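Local coordinates for protein glycoside hydrolase family 43 (Halothermothrix orenii, PDB 4QQS) that hydrolyses O-glycosidic bonds as a family-43 glycosidase with alpha-L-arabinofuranosidase activity, probably in the breakdown of xylan, at residues 122-127 with 141-146; 176-181 with 192-197. All blocks are in the same frame, centred on the assembly; numbering follows the deposited sequence.

How the contacts relate
Followed from the N terminus, the chain first meets contact 1, where 122-127 opens strand 124-131 and 141-146 ends the returning strand 137-143, joining the open end of a beta hairpin. Strand 153-162, which pairs with 137-143, follows later, and only then does contact 2 join 176-181, at the end of strand 175-178, to 192-197 on strand 191-202. The two closures are therefore in series, neither nested nor crossed, with centres about 10 Å apart and reaching the same mixed sheet of the five-bladed propeller. They touch at the predicted catalytic residues: D126 and V142 of contact 1 meet E195 and G196 of contact 2.

Contact 1: residues 122-127 with 141-146; sequences LSFIDA and YVKDCS
This is an antiparallel beta hairpin of the five-bladed propeller, the short strand axes running at 159°. Two backbone bonds tie the hydrogen-bonded pair I125 and V142: I125 N gives to V142 O, and V142 N returns to I125 O at 2.9 Å, nearly along the C=O axis. Beyond the strand, D144 N reaches S123 O almost straight, from above the carbonyl plane.

The buried, well-packed part is along the strands. I125, with CG1 between the backbone N and the carbonyl carbon (chi1 69°), runs alongside V142, CG1 3.9 Å from V142 CB; its CD1, crossing obliquely, comes within 3.6 Å of D144 OD1. On the other face, the F124 and Y141 rings point the same way with planes at 69°, F124 CD1 3.9 Å from Y141 CD1.

The loose side is at L122, K143 and S146. K143, extended throughout, passes F124 CE1 with its CG, and farther out its CE crosses L122 CD1 obliquely. Water 1 bridges S123 O and D144 O; water 2 bridges the hydroxyls of S123, also bonded to E147, and S146.

D126, whose OD2 accepts from G196 N, is predicted to tune the pKa of the predicted proton donor E195; its CB rests 3.7 Å from V142 CG2. D144 OD2 closes an Asx turn, taking S146 N from above its plane and S146 OG at 2.7 Å on its anti lone pair.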
ATOM      1  N   LEU A 122       6.711  17.043  10.436  1.00  8.42           N
ATOM      2  CA  LEU A 122       6.577  16.956   8.984  1.00  8.04           C
ATOM      3  C   LEU A 122       5.477  15.952   8.650  1.00  7.63           C
ATOM      4  O   LEU A 122       4.843  15.389   9.545  1.00  9.01           O
ATOM      5  CB  LEU A 122       7.913  16.556   8.346  1.00  9.04           C
ATOM      6  CG  LEU A 122       9.033  17.587   8.470  1.00  9.94           C
ATOM      7  CD1 LEU A 122      10.352  16.986   8.029  1.00 11.20           C
ATOM      8  CD2 LEU A 122       8.695  18.825   7.653  1.00 11.12           C
ATOM      9  N   SER A 123       5.233  15.747   7.361  1.00  7.55           N
ATOM     10  CA  SER A 123       4.176  14.855   6.913  1.00  6.89           C
ATOM     11  C   SER A 123       4.709  13.500   6.464  1.00  6.74           C
ATOM     12  O   SER A 123       5.630  13.411   5.641  1.00  6.98           O
ATOM     13  CB  SER A 123       3.375  15.506   5.790  1.00  7.40           C
ATOM     14  OG  SER A 123       2.502  16.505   6.315  1.00  7.94           O
ATOM     15  N   PHE A 124       4.098  12.445   7.005  1.00  6.69           N
ATOM     16  CA  PHE A 124       4.462  11.066   6.718  1.00  6.96           C
ATOM     17  C   PHE A 124       3.202  10.274   6.436  1.00  6.96           C
ATOM     18  O   PHE A 124       2.196  10.441   7.129  1.00  8.19           O
ATOM     19  CB  PHE A 124       5.210  10.439   7.908  1.00  7.88           C
ATOM     20  CG  PHE A 124       6.450  11.176   8.268  1.00  8.00           C
ATOM     21  CD1 PHE A 124       7.640  10.885   7.636  1.00  8.01           C
ATOM     22  CD2 PHE A 124       6.435  12.185   9.216  1.00  9.07           C
ATOM     23  CE1 PHE A 124       8.793  11.585   7.947  1.00  8.29           C
ATOM     24  CE2 PHE A 124       7.586  12.884   9.531  1.00  9.48           C
ATOM     25  CZ  PHE A 124       8.762  12.582   8.905  1.00  9.04           C
ATOM     26  N   ILE A 125       3.278   9.403   5.429  1.00  7.00           N
ATOM     27  CA  ILE A 125       2.150   8.583   5.012  1.00  7.14           C
ATOM     28  C   ILE A 125       2.632   7.212   4.533  1.00  6.62           C
ATOM     29  O   ILE A 125       3.836   6.944   4.462  1.00  6.90           O
ATOM     30  CB  ILE A 125       1.330   9.251   3.865  1.00  7.72           C
ATOM     31  CG1 ILE A 125       2.110   9.286   2.543  1.00  8.40           C
ATOM     32  CG2 ILE A 125       0.863  10.657   4.262  1.00  8.55           C
ATOM     33  CD1 ILE A 125       1.266   9.668   1.352  1.00 10.02           C
ATOM     34  N   ASP A 126       1.683   6.340   4.212  1.00  6.85           N
ATOM     35  CA  ASP A 126       1.970   5.102   3.496  1.00  7.20           C
ATOM     36  C   ASP A 126       2.873   4.144   4.267  1.00  7.34           C
ATOM     37  O   ASP A 126       3.670   3.414   3.678  1.00  8.38           O
ATOM     38  CB  ASP A 126       2.547   5.357   2.097  1.00  7.94           C
ATOM     39  CG  ASP A 126       1.508   5.779   1.076  1.00  8.61           C
ATOM     40  OD1 ASP A 126       0.311   5.819   1.398  1.00 11.93           O
ATOM     41  OD2 ASP A 126       1.911   6.080  -0.071  1.00  8.95           O
ATOM     42  N   ALA A 127       2.696   4.074   5.581  1.00  7.18           N
ATOM     43  CA  ALA A 127       3.414   3.084   6.362  1.00  7.64           C
ATOM     44  C   ALA A 127       3.109   1.660   5.899  1.00  7.40           C
ATOM     45  O   ALA A 127       1.976   1.312   5.556  1.00  8.11           O
ATOM     46  CB  ALA A 127       3.079   3.211   7.827  1.00  8.89           C
ATOM     47  N   TYR A 141       8.069   3.821   4.957  1.00  5.86           N
ATOM     48  CA  TYR A 141       7.107   4.909   4.999  1.00  6.03           C
ATOM     49  C   TYR A 141       7.566   6.044   4.106  1.00  5.34           C
ATOM     50  O   TYR A 141       8.715   6.099   3.689  1.00  6.38           O
ATOM     51  CB  TYR A 141       6.897   5.391   6.438  1.00  6.31           C
ATOM     52  CG  TYR A 141       8.161   5.854   7.129  1.00  6.45           C
ATOM     53  CD1 TYR A 141       8.563   7.171   7.078  1.00  6.95           C
ATOM     54  CD2 TYR A 141       8.968   4.965   7.825  1.00  7.85           C
ATOM     55  CE1 TYR A 141       9.716   7.597   7.714  1.00  6.97           C
ATOM     56  CE2 TYR A 141      10.132   5.383   8.458  1.00  8.24           C
ATOM     57  CZ  TYR A 141      10.496   6.701   8.406  1.00  7.28           C
ATOM     58  OH  TYR A 141      11.650   7.163   9.015  1.00  8.30           O
ATOM     59  N   VAL A 142       6.647   6.955   3.826  1.00  5.53           N
ATOM     60  CA  VAL A 142       6.894   8.050   2.908  1.00  5.68           C
ATOM     61  C   VAL A 142       7.026   9.366   3.666  1.00  5.61           C
ATOM     62  O   VAL A 142       6.164   9.727   4.466  1.00  6.62           O
ATOM     63  CB  VAL A 142       5.755   8.168   1.885  1.00  6.10           C
ATOM     64  CG1 VAL A 142       5.908   9.403   1.022  1.00  7.62           C
ATOM     65  CG2 VAL A 142       5.719   6.910   1.010  1.00  6.47           C
ATOM     66  N   LYS A 143       8.122  10.071   3.390  1.00  5.51           N
ATOM     67  CA  LYS A 143       8.295  11.474   3.769  1.00  6.15           C
ATOM     68  C   LYS A 143       7.678  12.273   2.631  1.00  5.86           C
ATOM     69  O   LYS A 143       8.216  12.335   1.543  1.00  6.59           O
ATOM     70  CB  LYS A 143       9.784  11.775   3.961  1.00  6.58           C
ATOM     71  CG  LYS A 143      10.098  13.127   4.576  1.00  7.32           C
ATOM     72  CD  LYS A 143      11.616  13.317   4.763  1.00  8.43           C
ATOM     73  CE  LYS A 143      11.925  14.523   5.623  1.00 10.55           C
ATOM     74  NZ  LYS A 143      13.350  14.875   5.670  1.00 13.14           N
ATOM     75  N   ASP A 144       6.468  12.781   2.894  1.00  6.03           N
ATOM     76  CA  ASP A 144       5.577  13.239   1.842  1.00  6.60           C
ATOM     77  C   ASP A 144       5.987  14.566   1.211  1.00  6.55           C
ATOM     78  O   ASP A 144       6.401  15.508   1.893  1.00  7.00           O
ATOM     79  CB  ASP A 144       4.164  13.355   2.412  1.00  7.61           C
ATOM     80  CG  ASP A 144       3.126  13.675   1.355  1.00  8.56           C
ATOM     81  OD1 ASP A 144       2.808  12.783   0.543  1.00 10.07           O
ATOM     82  OD2 ASP A 144       2.629  14.823   1.361  1.00  8.87           O
ATOM     83  N   CYS A 145       5.830  14.632  -0.109  1.00  7.00           N
ATOM     84  CA  CYS A 145       6.121  15.818  -0.910  1.00  7.62           C
ATOM     85  C   CYS A 145       5.504  17.116  -0.400  1.00  7.94           C
ATOM     86  O   CYS A 145       6.082  18.172  -0.642  1.00  8.80           O
ATOM     87  CB  CYS A 145       5.675  15.572  -2.351  1.00  8.96           C
ATOM     88  SG  CYS A 145       3.933  15.224  -2.533  1.00 11.22           S
ATOM     89  N   SER A 146       4.367  17.053   0.294  1.00  7.87           N
ATOM     90  CA  SER A 146       3.710  18.263   0.769  1.00  9.04           C
ATOM     91  C   SER A 146       4.648  19.126   1.589  1.00  9.73           C
ATOM     92  O   SER A 146       4.535  20.340   1.528  1.00 13.29           O
ATOM     93  CB  SER A 146       2.467  17.920   1.596  1.00  9.72           C
ATOM     94  OG  SER A 146       2.776  17.107   2.710  1.00 10.60           O
TER
HETATM   95  O   HOH W   1       6.900  15.666   4.719  1.00  8.58           O
HETATM   96  O   HOH W   2       0.722  17.923   4.621  1.00 11.58           O

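Contact 2: residues 176-181 with 192-197; sequences LAIQPS and QWNEGP
This is a van der Waals contact of a proline ring and an asparagine amide, joining the loop after strand 175-178 to strand 191-202, which carries E195, the predicted proton donor; no direct hydrogen bond crosses between the two segments. P180 and N194 share most of the touching surface about equally. The P180 ring lies against the backbone of W193, with P180 CG 3.5 Å from W193 C, while P180 CB meets Q192 OE1 at 3.4 Å and P180 CD meets N194 CG at 3.6 Å. Q192 is extended beyond CG; its NE2 bonds to D189 O, and water 3 donates to OE1 and to P180 O.

N194 slides past P180 in the opposite direction, its CG anti to the carbonyl carbon (chi1 -77°). N194 OD1 comes to 3.0 Å from Q179 C, and I178 crosses N194 at about a right angle, placing I178 CD1 3.6 Å from the same oxygen. N194 OD1 and Q179 O, two acceptors 3.3 Å apart, both bond to K236 NZ, whose charge probably makes their closeness tolerable. N194 ND2 gives to W193 O at 3.0 Å in the carbonyl plane, on a lone pair, and also to E185. An alanine in place of N194 would remove the amide and would probably weaken the hold on K236 and E185 and loosen the packing against P180.

Strands 175-178 (antiparallel) and 191-202 (parallel) follow one another along the same edge of strand 153-162, whose other edge carries 137-143. A177 and I178 face I158 in a classic beta bulge, and strand 205-212 packs on I178 and N194.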
ATOM      1  N   LEU A 176      17.179   6.335   4.017  1.00  7.11           N
ATOM      2  CA  LEU A 176      16.541   6.538   2.725  1.00  6.70           C
ATOM      3  C   LEU A 176      16.611   5.241   1.931  1.00  6.66           C
ATOM      4  O   LEU A 176      17.690   4.677   1.767  1.00  7.98           O
ATOM      5  CB  LEU A 176      17.235   7.675   1.965  1.00  7.77           C
ATOM      6  CG  LEU A 176      16.683   7.954   0.575  1.00  8.78           C
ATOM      7  CD1 LEU A 176      15.217   8.388   0.608  1.00  7.85           C
ATOM      8  CD2 LEU A 176      17.547   9.006  -0.114  1.00 11.03           C
ATOM      9  N   ALA A 177      15.461   4.770   1.467  1.00  6.13           N
ATOM     10  CA  ALA A 177      15.398   3.569   0.642  1.00  6.27           C
ATOM     11  C   ALA A 177      15.441   3.953  -0.829  1.00  5.91           C
ATOM     12  O   ALA A 177      16.418   3.655  -1.516  1.00  7.31           O
ATOM     13  CB  ALA A 177      14.171   2.745   0.971  1.00  6.62           C
ATOM     14  N   ILE A 178      14.414   4.660  -1.301  1.00  6.22           N
ATOM     15  CA  ILE A 178      14.332   5.087  -2.692  1.00  6.03           C
ATOM     16  C   ILE A 178      13.664   6.445  -2.783  1.00  5.92           C
ATOM     17  O   ILE A 178      12.861   6.830  -1.934  1.00  6.37           O
ATOM     18  CB  ILE A 178      13.595   4.079  -3.600  1.00  6.59           C
ATOM     19  CG1 ILE A 178      12.171   3.822  -3.122  1.00  6.75           C
ATOM     20  CG2 ILE A 178      14.382   2.790  -3.721  1.00  8.12           C
ATOM     21  CD1 ILE A 178      11.332   3.001  -4.106  1.00  7.05           C
ATOM     22  N   GLN A 179      14.001   7.163  -3.848  1.00  6.20           N
ATOM     23  CA  GLN A 179      13.333   8.405  -4.201  1.00  6.31           C
ATOM     24  C   GLN A 179      13.317   8.491  -5.718  1.00  6.23           C
ATOM     25  O   GLN A 179      14.107   7.823  -6.390  1.00  6.44           O
ATOM     26  CB  GLN A 179      14.046   9.617  -3.604  1.00  7.53           C
ATOM     27  CG  GLN A 179      15.422   9.843  -4.184  1.00  9.11           C
ATOM     28  CD  GLN A 179      16.143  10.996  -3.541  1.00 10.57           C
ATOM     29  OE1 GLN A 179      15.526  11.916  -3.015  1.00 12.12           O
ATOM     30  NE2 GLN A 179      17.464  10.945  -3.564  1.00 12.57           N
ATOM     31  N   PRO A 180      12.432   9.321  -6.291  1.00  6.51           N
ATOM     32  CA  PRO A 180      12.377   9.431  -7.747  1.00  7.07           C
ATOM     33  C   PRO A 180      13.755   9.608  -8.376  1.00  7.03           C
ATOM     34  O   PRO A 180      14.526  10.496  -7.986  1.00  7.11           O
ATOM     35  CB  PRO A 180      11.455  10.637  -7.957  1.00  7.85           C
ATOM     36  CG  PRO A 180      10.483  10.497  -6.815  1.00  8.02           C
ATOM     37  CD  PRO A 180      11.325  10.054  -5.647  1.00  7.24           C
ATOM     38  N   SER A 181      14.047   8.762  -9.360  1.00  6.62           N
ATOM     39  CA  SER A 181      15.388   8.677  -9.916  1.00  7.82           C
ATOM     40  C   SER A 181      15.414   8.165 -11.354  1.00  8.13           C
ATOM     41  O   SER A 181      16.299   8.552 -12.108  1.00 10.52           O
ATOM     42  CB  SER A 181      16.284   7.813  -9.018  1.00  8.60           C
ATOM     43  OG  SER A 181      15.827   6.483  -8.977  1.00  9.73           O
ATOM     44  N   GLN A 192       7.286  15.176  -7.504  1.00  7.89           N
ATOM     45  CA  GLN A 192       7.745  13.829  -7.853  1.00  7.26           C
ATOM     46  C   GLN A 192       7.455  12.879  -6.709  1.00  6.84           C
ATOM     47  O   GLN A 192       7.584  13.248  -5.537  1.00  7.30           O
ATOM     48  CB  GLN A 192       9.249  13.826  -8.140  1.00  8.34           C
ATOM     49  CG  GLN A 192       9.656  14.773  -9.257  1.00  9.05           C
ATOM     50  CD  GLN A 192      11.125  14.748  -9.551  1.00  9.57           C
ATOM     51  OE1 GLN A 192      11.824  13.802  -9.196  1.00 10.93           O
ATOM     52  NE2 GLN A 192      11.594  15.775 -10.252  1.00 10.30           N
ATOM     53  N   TRP A 193       7.069  11.653  -7.045  1.00  6.54           N
ATOM     54  CA  TRP A 193       6.660  10.681  -6.043  1.00  6.34           C
ATOM     55  C   TRP A 193       7.294   9.312  -6.188  1.00  5.82           C
ATOM     56  O   TRP A 193       7.291   8.731  -7.273  1.00  6.11           O
ATOM     57  CB  TRP A 193       5.148  10.427  -6.121  1.00  7.77           C
ATOM     58  CG  TRP A 193       4.270  11.596  -5.889  1.00  9.97           C
ATOM     59  CD1 TRP A 193       3.657  11.946  -4.738  1.00 12.53           C
ATOM     60  CD2 TRP A 193       3.858  12.561  -6.880  1.00 11.30           C
ATOM     61  NE1 TRP A 193       2.882  13.063  -4.947  1.00 13.63           N
ATOM     62  CE2 TRP A 193       3.000  13.466  -6.253  1.00 13.99           C
ATOM     63  CE3 TRP A 193       4.138  12.729  -8.247  1.00 12.34           C
ATOM     64  CZ2 TRP A 193       2.426  14.544  -6.938  1.00 15.08           C
ATOM     65  CZ3 TRP A 193       3.567  13.778  -8.924  1.00 14.94           C
ATOM     66  CH2 TRP A 193       2.731  14.677  -8.268  1.00 15.74           C
ATOM     67  N   ASN A 194       7.766   8.783  -5.059  1.00  5.66           N
ATOM     68  CA  ASN A 194       7.822   7.339  -4.834  1.00  5.98           C
ATOM     69  C   ASN A 194       6.997   7.110  -3.571  1.00  6.05           C
ATOM     70  O   ASN A 194       7.306   7.682  -2.511  1.00  6.56           O
ATOM     71  CB  ASN A 194       9.240   6.804  -4.583  1.00  6.06           C
ATOM     72  CG  ASN A 194      10.129   6.653  -5.825  1.00  6.19           C
ATOM     73  OD1 ASN A 194      11.289   6.278  -5.668  1.00  6.58           O
ATOM     74  ND2 ASN A 194       9.622   6.915  -7.025  1.00  6.43           N
ATOM     75  N   GLU A 195       5.949   6.299  -3.678  1.00  5.82           N
ATOM     76  CA  GLU A 195       5.064   6.102  -2.540  1.00  6.05           C
ATOM     77  C   GLU A 195       4.492   4.694  -2.561  1.00  5.81           C
ATOM     78  O   GLU A 195       4.830   3.879  -3.407  1.00  5.99           O
ATOM     79  CB  GLU A 195       3.992   7.199  -2.471  1.00  7.02           C
ATOM     80  CG  GLU A 195       3.036   7.181  -3.643  1.00  8.01           C
ATOM     81  CD  GLU A 195       2.024   8.337  -3.649  1.00  9.68           C
ATOM     82  OE1 GLU A 195       2.054   9.207  -2.757  1.00 12.22           O
ATOM     83  OE2 GLU A 195       1.171   8.362  -4.562  1.00 11.07           O
ATOM     84  N   GLY A 196       3.661   4.386  -1.582  1.00  6.08           N
ATOM     85  CA  GLY A 196       3.047   3.074  -1.541  1.00  6.20           C
ATOM     86  C   GLY A 196       3.970   1.866  -1.532  1.00  5.90           C
ATOM     87  O   GLY A 196       3.731   0.901  -2.264  1.00  6.62           O
ATOM     88  N   PRO A 197       4.992   1.848  -0.670  1.00  6.00           N
ATOM     89  CA  PRO A 197       5.853   0.657  -0.607  1.00  6.18           C
ATOM     90  C   PRO A 197       5.115  -0.598  -0.145  1.00  6.34           C
ATOM     91  O   PRO A 197       4.259  -0.526   0.740  1.00  7.10           O
ATOM     92  CB  PRO A 197       6.919   1.046   0.424  1.00  6.60           C
ATOM     93  CG  PRO A 197       6.247   2.080   1.287  1.00  6.74           C
ATOM     94  CD  PRO A 197       5.375   2.865   0.326  1.00  6.35           C
TER
HETATM   95  O   HOH W   3      14.411  13.221  -8.888  1.00 12.99           O